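Local coordinates for protein SAM-dependent methyltransferase (PDB 1WZN) that binds S-adenosyl-L-homocysteine and probably transfers the methyl group of S-adenosylmethionine to an acceptor substrate that remains unidentified, at residues E36-E41 against G138-T143; D107-F112 against E133-G138; K182-R187 against D204-I209; E3-L8 against D70-M75. All coordinates share one frame; numbering follows the deposited sequence.

Interaction 1 of 4, residues E36-E41 against G138-T143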
# COMPACT_ATOMS: atom_id res chain seq x y z
N GLU A 36 9.83 -0.99 -42.87
CA GLU A 36 11.21 -0.71 -42.50
C GLU A 36 12.08 -1.90 -42.08
O GLU A 36 13.29 -1.89 -42.32
CB GLU A 36 11.23 0.32 -41.37
CG GLU A 36 10.54 1.64 -41.68
CD GLU A 36 11.14 2.35 -42.88
OE1 GLU A 36 12.37 2.27 -43.07
OE2 GLU A 36 10.38 3.01 -43.62
N ASP A 37 11.49 -2.92 -41.48
CA ASP A 37 12.28 -4.07 -41.04
C ASP A 37 12.32 -5.26 -41.98
O ASP A 37 13.35 -5.93 -42.09
CB ASP A 37 11.82 -4.50 -39.65
CG ASP A 37 12.13 -3.46 -38.60
OD1 ASP A 37 13.32 -3.15 -38.41
OD2 ASP A 37 11.19 -2.93 -37.97
N ALA A 38 11.21 -5.55 -42.65
CA ALA A 38 11.18 -6.68 -43.57
C ALA A 38 12.11 -6.39 -44.75
O ALA A 38 12.35 -5.24 -45.10
CB ALA A 38 9.76 -6.91 -44.07
N LYS A 39 12.63 -7.45 -45.36
CA LYS A 39 13.52 -7.29 -46.51
C LYS A 39 12.84 -7.85 -47.76
O LYS A 39 13.50 -8.33 -48.68
CB LYS A 39 14.85 -8.01 -46.27
CG LYS A 39 15.68 -7.42 -45.13
CD LYS A 39 15.98 -5.96 -45.38
CE LYS A 39 16.89 -5.39 -44.30
NZ LYS A 39 17.15 -3.94 -44.50
N ARG A 40 11.52 -7.79 -47.76
CA ARG A 40 10.72 -8.25 -48.89
C ARG A 40 9.37 -7.58 -48.76
O ARG A 40 9.03 -7.09 -47.69
CB ARG A 40 10.56 -9.78 -48.86
CG ARG A 40 9.77 -10.33 -47.67
CD ARG A 40 9.59 -11.85 -47.77
NE ARG A 40 8.99 -12.25 -49.04
CZ ARG A 40 9.66 -12.75 -50.08
NH1 ARG A 40 10.97 -12.93 -50.00
NH2 ARG A 40 9.03 -13.04 -51.20
N GLU A 41 8.62 -7.55 -49.86
CA GLU A 41 7.29 -6.96 -49.82
C GLU A 41 6.42 -7.90 -49.01
O GLU A 41 6.49 -9.12 -49.18
CB GLU A 41 6.73 -6.81 -51.24
CG GLU A 41 5.29 -6.32 -51.27
CD GLU A 41 4.79 -6.04 -52.68
OE1 GLU A 41 5.02 -6.88 -53.58
OE2 GLU A 41 4.15 -4.99 -52.89
N GLY A 138 13.94 -12.94 -45.89
CA GLY A 138 13.70 -11.52 -45.64
C GLY A 138 12.37 -11.24 -44.96
O GLY A 138 12.06 -10.09 -44.67
N GLY A 139 11.59 -12.28 -44.70
CA GLY A 139 10.30 -12.10 -44.05
C GLY A 139 10.48 -11.79 -42.57
O GLY A 139 11.58 -11.94 -42.03
N VAL A 140 9.40 -11.38 -41.90
CA VAL A 140 9.50 -11.04 -40.48
C VAL A 140 8.50 -11.70 -39.54
O VAL A 140 7.37 -12.03 -39.93
CB VAL A 140 9.37 -9.50 -40.27
CG1 VAL A 140 10.49 -8.78 -41.00
CG2 VAL A 140 8.01 -9.00 -40.76
N PHE A 141 8.93 -11.91 -38.30
CA PHE A 141 8.09 -12.47 -37.25
C PHE A 141 7.91 -11.31 -36.27
O PHE A 141 8.89 -10.64 -35.92
CB PHE A 141 8.80 -13.64 -36.54
CG PHE A 141 8.13 -14.07 -35.25
CD1 PHE A 141 6.79 -14.45 -35.23
CD2 PHE A 141 8.85 -14.08 -34.06
CE1 PHE A 141 6.18 -14.83 -34.04
CE2 PHE A 141 8.24 -14.46 -32.86
CZ PHE A 141 6.91 -14.84 -32.85
N ILE A 142 6.67 -11.05 -35.86
CA ILE A 142 6.36 -9.96 -34.94
C ILE A 142 5.47 -10.46 -33.81
O ILE A 142 4.44 -11.09 -34.06
CB ILE A 142 5.60 -8.81 -35.66
CG1 ILE A 142 6.43 -8.27 -36.83
CG2 ILE A 142 5.30 -7.68 -34.69
CD1 ILE A 142 5.63 -7.36 -37.76
N THR A 143 5.86 -10.20 -32.57
CA THR A 143 5.04 -10.63 -31.44
C THR A 143 5.21 -9.64 -30.30
O THR A 143 6.31 -9.12 -30.08
CB THR A 143 5.42 -12.06 -30.97
OG1 THR A 143 4.40 -12.56 -30.10
CG2 THR A 143 6.76 -12.06 -30.24
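The loop 36-41, running on from helix 23-36, meets the start of strand 139-146 through a single backbone hydrogen bond, Lys-39 N to Gly-138 O at 2.8 Å, which is nearly straight (172°) and lies in the carbonyl plane on a lone pair. Gly-138 sits at positive phi (80°), where a CB would jam against the preceding carbonyl and would also run into Lys-39 O, so the close approach of the two backbones depends on the missing side chain. Next to this bond, Val-140 has CG1 anti to its carbonyl carbon, and that methyl presses on Ala-38, 3.4 Å from CA and 3.7 Å from CB. Phe-34 and Ile-248 pack on the same valine. Arg-40 takes the crowded first torsion, CG between backbone N and carbonyl carbon (chi1 65°). Its aliphatic part therefore lies along the glycines, CG 3.8 Å from Gly-138 O and CD 3.7 Å from Gly-139 N. A bend at chi3 then turns the guanidinium to its own partners, NH1 to Pro-137 O and NE to Asp-107 OD1. An alanine here would probably loosen the turn at Gly-138, since both the methylene cover and the two guanidinium links would go. The whole is a loop-to-strand junction at the N-terminal end of an inner strand of the Rossmann-like methyltransferase sheet, tying the link between helix 23-36 and strand 44-48 to that strand.

Interaction 2 of 4, residues D107-F112 against E133-G138. With SAH (S-adenosyl-L-homocysteine), chain F.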
# COMPACT_ATOMS: atom_id res chain seq x y z
N ASP A 107 5.20 -14.08 -45.91
CA ASP A 107 6.07 -12.91 -45.90
C ASP A 107 6.26 -12.43 -44.47
O ASP A 107 7.26 -11.80 -44.14
CB ASP A 107 5.46 -11.77 -46.72
CG ASP A 107 5.23 -12.16 -48.16
OD1 ASP A 107 6.16 -12.71 -48.78
OD2 ASP A 107 4.12 -11.90 -48.66
N ALA A 108 5.27 -12.72 -43.63
CA ALA A 108 5.34 -12.34 -42.22
C ALA A 108 4.51 -13.30 -41.39
O ALA A 108 3.53 -13.89 -41.86
CB ALA A 108 4.84 -10.91 -42.03
N VAL A 109 4.91 -13.45 -40.13
CA VAL A 109 4.19 -14.30 -39.19
C VAL A 109 4.00 -13.43 -37.96
O VAL A 109 4.94 -12.76 -37.53
CB VAL A 109 5.02 -15.54 -38.80
CG1 VAL A 109 4.27 -16.35 -37.74
CG2 VAL A 109 5.29 -16.41 -40.04
N THR A 110 2.79 -13.42 -37.42
CA THR A 110 2.50 -12.61 -36.24
C THR A 110 1.88 -13.44 -35.12
O THR A 110 1.29 -14.50 -35.36
CB THR A 110 1.51 -11.46 -36.57
OG1 THR A 110 0.30 -12.01 -37.11
CG2 THR A 110 2.11 -10.49 -37.58
N MET A 111 2.05 -12.96 -33.90
CA MET A 111 1.46 -13.59 -32.73
C MET A 111 1.17 -12.40 -31.84
O MET A 111 2.08 -11.84 -31.23
CB MET A 111 2.41 -14.55 -32.03
CG MET A 111 1.79 -15.15 -30.78
SD MET A 111 2.69 -16.56 -30.13
CE MET A 111 2.00 -17.85 -31.14
N PHE A 112 -0.10 -12.01 -31.80
CA PHE A 112 -0.52 -10.83 -31.05
C PHE A 112 -1.11 -11.04 -29.67
O PHE A 112 -1.78 -12.03 -29.39
CB PHE A 112 -1.54 -10.04 -31.88
CG PHE A 112 -0.99 -9.45 -33.15
CD1 PHE A 112 -0.10 -8.38 -33.12
CD2 PHE A 112 -1.38 -9.96 -34.39
CE1 PHE A 112 0.40 -7.83 -34.30
CE2 PHE A 112 -0.89 -9.42 -35.57
CZ PHE A 112 0.00 -8.35 -35.53
N GLU A 133 10.94 -21.49 -40.12
CA GLU A 133 10.73 -22.39 -41.25
C GLU A 133 9.54 -21.96 -42.12
O GLU A 133 9.49 -22.29 -43.31
CB GLU A 133 10.51 -23.83 -40.76
CG GLU A 133 11.68 -24.39 -39.96
CD GLU A 133 11.55 -25.87 -39.68
OE1 GLU A 133 10.47 -26.31 -39.22
OE2 GLU A 133 12.54 -26.60 -39.91
N ALA A 134 8.59 -21.24 -41.54
CA ALA A 134 7.42 -20.78 -42.29
C ALA A 134 7.67 -19.51 -43.11
O ALA A 134 6.91 -19.21 -44.04
CB ALA A 134 6.25 -20.55 -41.33
N LEU A 135 8.73 -18.78 -42.79
CA LEU A 135 9.03 -17.53 -43.46
C LEU A 135 9.81 -17.56 -44.77
O LEU A 135 10.71 -18.38 -44.96
CB LEU A 135 9.80 -16.60 -42.51
CG LEU A 135 9.03 -15.97 -41.35
CD1 LEU A 135 10.04 -15.32 -40.39
CD2 LEU A 135 8.06 -14.93 -41.88
N LYS A 136 9.45 -16.65 -45.67
CA LYS A 136 10.15 -16.50 -46.94
C LYS A 136 11.39 -15.68 -46.59
O LYS A 136 11.40 -14.98 -45.58
CB LYS A 136 9.30 -15.70 -47.94
CG LYS A 136 8.05 -16.40 -48.43
CD LYS A 136 7.40 -15.58 -49.53
CE LYS A 136 6.10 -16.19 -50.00
NZ LYS A 136 5.50 -15.32 -51.04
N PRO A 137 12.45 -15.76 -47.41
CA PRO A 137 13.67 -15.00 -47.13
C PRO A 137 13.37 -13.52 -46.94
O PRO A 137 12.64 -12.92 -47.72
CB PRO A 137 14.53 -15.26 -48.36
CG PRO A 137 14.10 -16.63 -48.79
CD PRO A 137 12.60 -16.54 -48.65
N GLY A 138 13.94 -12.94 -45.89
CA GLY A 138 13.70 -11.52 -45.64
C GLY A 138 12.37 -11.24 -44.96
O GLY A 138 12.06 -10.09 -44.67
N SAH F . -4.21 -12.93 -31.16
CA SAH F . -5.58 -12.70 -30.54
CB SAH F . -5.92 -13.53 -29.34
CG SAH F . -5.10 -13.44 -28.06
SD SAH F . -5.83 -14.70 -26.90
C SAH F . -5.66 -11.14 -30.21
O SAH F . -4.69 -10.40 -30.48
OXT SAH F . -6.77 -10.73 -29.69
C5' SAH F . -4.67 -16.01 -26.90
C4' SAH F . -5.03 -17.11 -28.02
O4' SAH F . -4.00 -18.09 -27.83
C3' SAH F . -6.32 -17.86 -27.81
O3' SAH F . -7.21 -17.66 -28.91
C2' SAH F . -5.83 -19.36 -27.62
O2' SAH F . -6.77 -20.30 -28.11
C1' SAH F . -4.51 -19.36 -28.36
N9 SAH F . -3.62 -20.32 -28.07
C8 SAH F . -2.98 -20.70 -26.89
N7 SAH F . -2.17 -21.69 -26.99
C5 SAH F . -2.23 -22.06 -28.37
C6 SAH F . -1.56 -23.09 -29.11
N6 SAH F . -0.69 -23.94 -28.56
N1 SAH F . -1.88 -23.14 -30.45
C2 SAH F . -2.76 -22.28 -31.04
N3 SAH F . -3.43 -21.28 -30.36
C4 SAH F . -3.12 -21.23 -29.04
O HOH W 1 3.41 -14.26 -50.45
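Lys-136 points its CB toward strand 106-111, and its chain then runs straight out, extended beyond CG, alongside Asp-107 and in the same direction. CG is still 4.2 Å from Asp-107 OD1; CD comes closest to that oxygen, at 3.2 Å, and CE passes it at 3.7 Å. NZ ends in a rather long salt bridge, 3.5 Å from Asp-107 OD1. The ammonium also donates to a water, which donates to Asp-107 OD2 at 3.0 Å, so the carboxylate is met directly through one oxygen and through water at the other. Lysine is only one of its partners: OD1 is shared with Arg-40, and OD2 accepts from the backbone N of Arg-43 and Arg-44. That much positive charge and N-H donation would be expected to keep Asp-107 ionised. Deeper in, the contact turns apolar. Val-109, with CG1 anti to the backbone N (chi1 176°), sends CG2 against Leu-135 CD2 at 3.6 Å, the two side chains crossing obliquely. Leu-135 CD2 also rests on Ala-108 CA. At the far end of the strand, Phe-112 O accepts a hydrogen bond from the amino N of S-adenosyl-L-homocysteine at 3.1 Å. This belongs to a beta-alpha-beta crossover of the Rossmann-like class I methyltransferase fold: strand 106-111, its C-terminal end bordering the cofactor pocket, leads through helix 121-134 to the parallel strand 139-146.

Interaction 3 of 4, residues K182-R187 against D204-I209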
# COMPACT_ATOMS: atom_id res chain seq x y z
N LYS A 182 7.11 -18.30 -13.32
CA LYS A 182 5.76 -18.74 -13.63
C LYS A 182 4.78 -17.77 -13.00
O LYS A 182 5.05 -17.17 -11.96
CB LYS A 182 5.49 -20.14 -13.07
CG LYS A 182 6.27 -21.27 -13.74
CD LYS A 182 5.73 -21.59 -15.13
CE LYS A 182 6.37 -22.87 -15.67
NZ LYS A 182 5.84 -23.24 -17.02
N LEU A 183 3.63 -17.61 -13.65
CA LEU A 183 2.59 -16.72 -13.16
C LEU A 183 1.27 -17.46 -13.33
O LEU A 183 1.04 -18.11 -14.35
CB LEU A 183 2.58 -15.42 -13.97
CG LEU A 183 1.56 -14.32 -13.63
CD1 LEU A 183 2.05 -12.99 -14.17
CD2 LEU A 183 0.20 -14.67 -14.20
N ARG A 184 0.42 -17.40 -12.31
CA ARG A 184 -0.89 -18.04 -12.39
C ARG A 184 -1.86 -16.89 -12.58
O ARG A 184 -2.04 -16.07 -11.67
CB ARG A 184 -1.21 -18.79 -11.10
CG ARG A 184 -0.30 -19.98 -10.85
CD ARG A 184 -0.48 -21.04 -11.92
NE ARG A 184 -1.86 -21.49 -12.02
CZ ARG A 184 -2.26 -22.51 -12.78
NH1 ARG A 184 -1.38 -23.20 -13.49
NH2 ARG A 184 -3.54 -22.85 -12.82
N PHE A 185 -2.46 -16.80 -13.76
CA PHE A 185 -3.41 -15.74 -14.06
C PHE A 185 -4.83 -16.22 -13.78
O PHE A 185 -5.32 -17.15 -14.43
CB PHE A 185 -3.29 -15.31 -15.51
CG PHE A 185 -4.28 -14.25 -15.89
CD1 PHE A 185 -4.31 -13.03 -15.22
CD2 PHE A 185 -5.21 -14.47 -16.90
CE1 PHE A 185 -5.25 -12.05 -15.54
CE2 PHE A 185 -6.15 -13.51 -17.24
CZ PHE A 185 -6.17 -12.29 -16.55
N LYS A 186 -5.48 -15.57 -12.83
CA LYS A 186 -6.83 -15.96 -12.46
C LYS A 186 -7.81 -14.83 -12.70
O LYS A 186 -7.53 -13.67 -12.42
CB LYS A 186 -6.83 -16.40 -10.99
CG LYS A 186 -5.86 -17.55 -10.73
CD LYS A 186 -5.60 -17.77 -9.26
CE LYS A 186 -4.56 -18.87 -9.03
NZ LYS A 186 -5.03 -20.21 -9.48
N ARG A 187 -8.96 -15.19 -13.25
CA ARG A 187 -9.99 -14.21 -13.56
C ARG A 187 -11.37 -14.81 -13.37
O ARG A 187 -11.73 -15.81 -14.01
CB ARG A 187 -9.82 -13.71 -14.99
CG ARG A 187 -11.03 -13.00 -15.58
CD ARG A 187 -10.70 -12.45 -16.97
NE ARG A 187 -9.77 -11.33 -16.89
CZ ARG A 187 -9.13 -10.82 -17.94
NH1 ARG A 187 -9.31 -11.33 -19.15
NH2 ARG A 187 -8.32 -9.78 -17.78
N ASP A 204 -8.13 -19.75 -15.28
CA ASP A 204 -6.98 -20.08 -14.45
C ASP A 204 -5.92 -20.69 -15.36
O ASP A 204 -5.90 -21.90 -15.58
CB ASP A 204 -7.39 -21.05 -13.35
CG ASP A 204 -6.25 -21.40 -12.41
OD1 ASP A 204 -5.38 -20.53 -12.18
OD2 ASP A 204 -6.23 -22.53 -11.90
N ASP A 205 -5.04 -19.85 -15.88
CA ASP A 205 -3.99 -20.30 -16.79
C ASP A 205 -2.60 -20.10 -16.22
O ASP A 205 -2.33 -19.11 -15.55
CB ASP A 205 -4.06 -19.56 -18.12
CG ASP A 205 -5.37 -19.75 -18.83
OD1 ASP A 205 -5.90 -20.88 -18.82
OD2 ASP A 205 -5.86 -18.77 -19.42
N GLU A 206 -1.71 -21.05 -16.52
CA GLU A 206 -0.33 -20.95 -16.08
C GLU A 206 0.43 -20.22 -17.18
O GLU A 206 0.44 -20.66 -18.33
CB GLU A 206 0.27 -22.34 -15.88
CG GLU A 206 1.72 -22.29 -15.42
CD GLU A 206 2.35 -23.66 -15.28
OE1 GLU A 206 2.57 -24.33 -16.32
OE2 GLU A 206 2.61 -24.08 -14.14
N LEU A 207 1.06 -19.11 -16.83
CA LEU A 207 1.80 -18.33 -17.81
C LEU A 207 3.28 -18.28 -17.46
O LEU A 207 3.66 -18.52 -16.31
CB LEU A 207 1.23 -16.92 -17.91
CG LEU A 207 -0.24 -16.87 -18.33
CD1 LEU A 207 -0.72 -15.43 -18.32
CD2 LEU A 207 -0.41 -17.48 -19.71
N ASN A 208 4.10 -17.94 -18.45
CA ASN A 208 5.54 -17.87 -18.28
C ASN A 208 6.02 -16.43 -18.37
O ASN A 208 5.59 -15.67 -19.24
CB ASN A 208 6.20 -18.72 -19.35
CG ASN A 208 5.83 -20.18 -19.23
OD1 ASN A 208 6.46 -20.93 -18.48
ND2 ASN A 208 4.80 -20.59 -19.96
N ILE A 209 6.92 -16.05 -17.47
CA ILE A 209 7.47 -14.70 -17.41
C ILE A 209 8.82 -14.60 -18.12
O ILE A 209 9.75 -15.34 -17.80
CB ILE A 209 7.65 -14.25 -15.95
CG1 ILE A 209 6.33 -14.41 -15.19
CG2 ILE A 209 8.12 -12.80 -15.91
CD1 ILE A 209 6.46 -14.21 -13.69
O HOH W 2 -4.75 -23.19 -9.67
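On the face that carries Lys-182, Arg-184, Lys-186, Asp-204, Glu-206 and Asn-208, basic side chains of one hairpin strand are set against acidic and amide groups of the other. The antiparallel pairing beneath them is regular, with Leu-183 bonded to Leu-207 and Phe-185 to Asp-205 in both directions. Asp-204, CG anti to its backbone N (chi1 -178°), is gripped by two cations, Lys-186 and Arg-184. Lys-186 lies alongside it, and NZ reaches OD1 at 2.7 Å from above the carboxylate plane. Arg-184, bent at chi2 and chi3, crosses obliquely and brings NH2 to Asp-204 OD2 at 2.9 Å. The same NH2 makes a weak bond to OD1; guanidinium and carboxylate planes stand 72° apart. One guanidinium face covers the backbone at Asp-205 and Glu-206, and NH1 sits against Glu-206 CB at 3.0 Å. Lys-182 bends at chi2 to lie beside Asn-208, where NZ donates to a lone pair of OD1 at 2.8 Å, and it crosses Glu-206 with a longer salt bridge, NZ to OE1 at 3.5 Å. A leucine here would take away the ammonium that Asn-208 OD1 and Glu-206 share, and would probably loosen that end of the ladder. On the other face Leu-207 CD1 packs on Phe-185 CB at 3.8 Å, while Asp-205 turns to Tyr-2 N and Tyr-118 OH. Lys-186 NZ also donates to Asn-160 OD1 of the second subunit, so the network reaches the subunit interface; with two cations on it, Asp-204 is likely to stay ionised.

Interaction 4 of 4, residues E3-L8 against D70-M75. With SAH (S-adenosyl-L-homocysteine), chain F.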
# COMPACT_ATOMS: atom_id res chain seq x y z
N GLU A 3 -10.23 -21.54 -20.25
CA GLU A 3 -11.65 -21.23 -20.03
C GLU A 3 -12.07 -19.98 -20.81
O GLU A 3 -13.21 -19.87 -21.26
CB GLU A 3 -11.94 -20.96 -18.55
CG GLU A 3 -11.73 -22.13 -17.62
CD GLU A 3 -10.27 -22.50 -17.45
OE1 GLU A 3 -9.37 -21.62 -17.60
OE2 GLU A 3 -10.02 -23.69 -17.15
N LEU A 4 -11.14 -19.04 -20.95
CA LEU A 4 -11.41 -17.79 -21.65
C LEU A 4 -11.63 -17.98 -23.15
O LEU A 4 -12.31 -17.17 -23.79
CB LEU A 4 -10.25 -16.83 -21.42
CG LEU A 4 -10.33 -15.41 -21.97
CD1 LEU A 4 -11.50 -14.66 -21.32
CD2 LEU A 4 -9.02 -14.68 -21.69
N TYR A 5 -11.06 -19.05 -23.70
CA TYR A 5 -11.14 -19.32 -25.14
C TYR A 5 -12.15 -20.37 -25.55
O TYR A 5 -12.31 -20.66 -26.74
CB TYR A 5 -9.75 -19.71 -25.63
CG TYR A 5 -8.70 -18.79 -25.08
CD1 TYR A 5 -8.86 -17.41 -25.18
CD2 TYR A 5 -7.57 -19.27 -24.43
CE1 TYR A 5 -7.92 -16.54 -24.66
CE2 TYR A 5 -6.62 -18.41 -23.90
CZ TYR A 5 -6.81 -17.04 -24.02
OH TYR A 5 -5.91 -16.15 -23.48
N THR A 6 -12.84 -20.94 -24.57
CA THR A 6 -13.86 -21.94 -24.85
C THR A 6 -15.22 -21.48 -24.33
O THR A 6 -16.06 -20.97 -25.07
CB THR A 6 -13.44 -23.26 -24.19
OG1 THR A 6 -13.12 -23.04 -22.81
CG2 THR A 6 -12.21 -23.82 -24.90
N LEU A 7 -15.45 -21.68 -23.03
CA LEU A 7 -16.74 -21.29 -22.48
C LEU A 7 -17.00 -19.78 -22.55
O LEU A 7 -18.13 -19.32 -22.64
CB LEU A 7 -16.85 -21.81 -21.04
CG LEU A 7 -16.90 -23.34 -20.98
CD1 LEU A 7 -16.09 -23.92 -19.82
CD2 LEU A 7 -18.32 -23.89 -20.84
N LEU A 8 -15.90 -18.97 -22.49
CA LEU A 8 -16.07 -17.51 -22.50
C LEU A 8 -15.76 -16.92 -23.88
O LEU A 8 -15.72 -15.71 -24.08
CB LEU A 8 -15.12 -16.88 -21.46
CG LEU A 8 -15.59 -17.09 -20.02
CD1 LEU A 8 -14.53 -16.67 -19.00
CD2 LEU A 8 -16.85 -16.29 -19.68
N ASP A 70 -5.70 -21.08 -34.78
CA ASP A 70 -5.96 -21.08 -33.35
C ASP A 70 -6.30 -22.48 -32.87
O ASP A 70 -6.88 -23.29 -33.60
CB ASP A 70 -7.07 -20.08 -32.98
CG ASP A 70 -7.04 -19.69 -31.50
OD1 ASP A 70 -7.58 -20.44 -30.67
OD2 ASP A 70 -6.44 -18.64 -31.17
N LEU A 71 -5.91 -22.77 -31.64
CA LEU A 71 -6.16 -24.06 -31.04
C LEU A 71 -7.64 -24.30 -30.77
O LEU A 71 -8.12 -25.43 -30.85
CB LEU A 71 -5.38 -24.18 -29.72
CG LEU A 71 -5.45 -25.50 -28.96
CD1 LEU A 71 -4.88 -26.62 -29.82
CD2 LEU A 71 -4.66 -25.38 -27.66
N HIS A 72 -8.38 -23.23 -30.46
CA HIS A 72 -9.78 -23.37 -30.13
C HIS A 72 -10.81 -22.94 -31.17
O HIS A 72 -10.87 -21.78 -31.58
CB HIS A 72 -10.05 -22.65 -28.81
CG HIS A 72 -9.27 -23.20 -27.66
ND1 HIS A 72 -8.10 -22.63 -27.21
CD2 HIS A 72 -9.47 -24.31 -26.90
CE1 HIS A 72 -7.60 -23.37 -26.23
NE2 HIS A 72 -8.41 -24.39 -26.02
N GLU A 73 -11.63 -23.91 -31.57
CA GLU A 73 -12.68 -23.69 -32.55
C GLU A 73 -13.68 -22.65 -32.05
O GLU A 73 -14.28 -21.92 -32.84
CB GLU A 73 -13.40 -25.02 -32.82
CG GLU A 73 -14.37 -24.99 -33.98
CD GLU A 73 -13.71 -24.55 -35.27
OE1 GLU A 73 -12.64 -25.10 -35.60
OE2 GLU A 73 -14.26 -23.67 -35.94
N GLU A 74 -13.87 -22.59 -30.73
CA GLU A 74 -14.81 -21.62 -30.17
C GLU A 74 -14.38 -20.18 -30.49
O GLU A 74 -15.23 -19.30 -30.70
CB GLU A 74 -14.94 -21.80 -28.66
CG GLU A 74 -15.50 -23.16 -28.24
CD GLU A 74 -14.43 -24.18 -27.94
OE1 GLU A 74 -13.36 -24.15 -28.59
OE2 GLU A 74 -14.65 -25.03 -27.04
N MET A 75 -13.08 -19.94 -30.53
CA MET A 75 -12.57 -18.61 -30.86
C MET A 75 -12.69 -18.36 -32.36
O MET A 75 -13.12 -17.28 -32.79
CB MET A 75 -11.10 -18.47 -30.43
CG MET A 75 -10.88 -18.55 -28.92
SD MET A 75 -11.56 -17.13 -28.03
CE MET A 75 -10.34 -15.91 -28.38
N SAH F . -4.21 -12.93 -31.16
CA SAH F . -5.58 -12.70 -30.54
CB SAH F . -5.92 -13.53 -29.34
CG SAH F . -5.10 -13.44 -28.06
SD SAH F . -5.83 -14.70 -26.90
C SAH F . -5.66 -11.14 -30.21
O SAH F . -4.69 -10.40 -30.48
OXT SAH F . -6.77 -10.73 -29.69
C5' SAH F . -4.67 -16.01 -26.90
C4' SAH F . -5.03 -17.11 -28.02
O4' SAH F . -4.00 -18.09 -27.83
C3' SAH F . -6.32 -17.86 -27.81
O3' SAH F . -7.21 -17.66 -28.91
C2' SAH F . -5.83 -19.36 -27.62
O2' SAH F . -6.77 -20.30 -28.11
C1' SAH F . -4.51 -19.36 -28.36
N9 SAH F . -3.62 -20.32 -28.07
C8 SAH F . -2.98 -20.70 -26.89
N7 SAH F . -2.17 -21.69 -26.99
C5 SAH F . -2.23 -22.06 -28.37
C6 SAH F . -1.56 -23.09 -29.11
N6 SAH F . -0.69 -23.94 -28.56
N1 SAH F . -1.88 -23.14 -30.45
C2 SAH F . -2.76 -22.28 -31.04
N3 SAH F . -3.43 -21.28 -30.36
C4 SAH F . -3.12 -21.23 -29.04
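Chi1 of -46° at Tyr-5 and -61° at His-72 sets CG of each beside its own backbone N, which puts the Tyr-5 ring over the ribose of S-adenosyl-L-homocysteine and an edge of the His-72 ring against its O2'. This is the acidic loop after the second strand of a class I methyltransferase's Rossmann-like fold, where Asp-70 grips the ribose diol: O2' donates to OD1 at 2.7 Å and O3' to OD2 at 2.6 Å. OD1 also accepts the backbone N of His-72 on its anti lone pair, an Asx turn at the helix start. Tyr-5 lays one ring face over the sugar, with C3' above the centre, while Leu-4 CB backs the other face and the phenol OH bonds to Tyr-118. Met-75, bent at chi2 and chi3, crosses Tyr-5 obliquely: its CG meets Tyr-5 CB at 3.7 Å, and SD lies at the ring edge in a Met-aromatic contact, 5.2 Å from the centroid. Tyr-5 O is buried here without a hydrogen-bond partner. Thr-6 adds CG2, 3.4 Å from His-72 CD2. At the rim of the imidazole, ND1 of His-72 donates to O2' of the ligand at 2.8 Å, almost straight at 174°.

In the fold
Interactions 1 and 2 form one continuous patch, their centres 7 Å apart. They share Gly-138, and strands 106-111 and 139-146 are neighbours in the large sheet; Thr-143 OG1 meets Met-111 O at 2.7 Å, probably as a hydrogen bond. Interactions 2 and 4 do not touch, but both reach S-adenosyl-L-homocysteine, interaction 2 at its amino group and interaction 4 at its ribose, with about 8 Å between their nearest atoms. Interaction 3 lies across the chain's centre, about 31 Å from interaction 1 between centres. It belongs to the separate antiparallel sheet, yet meets interaction 4 where Asp-204 N lies 3.2 Å from Glu-3 OE1. Both of these contacts also touch the second subunit.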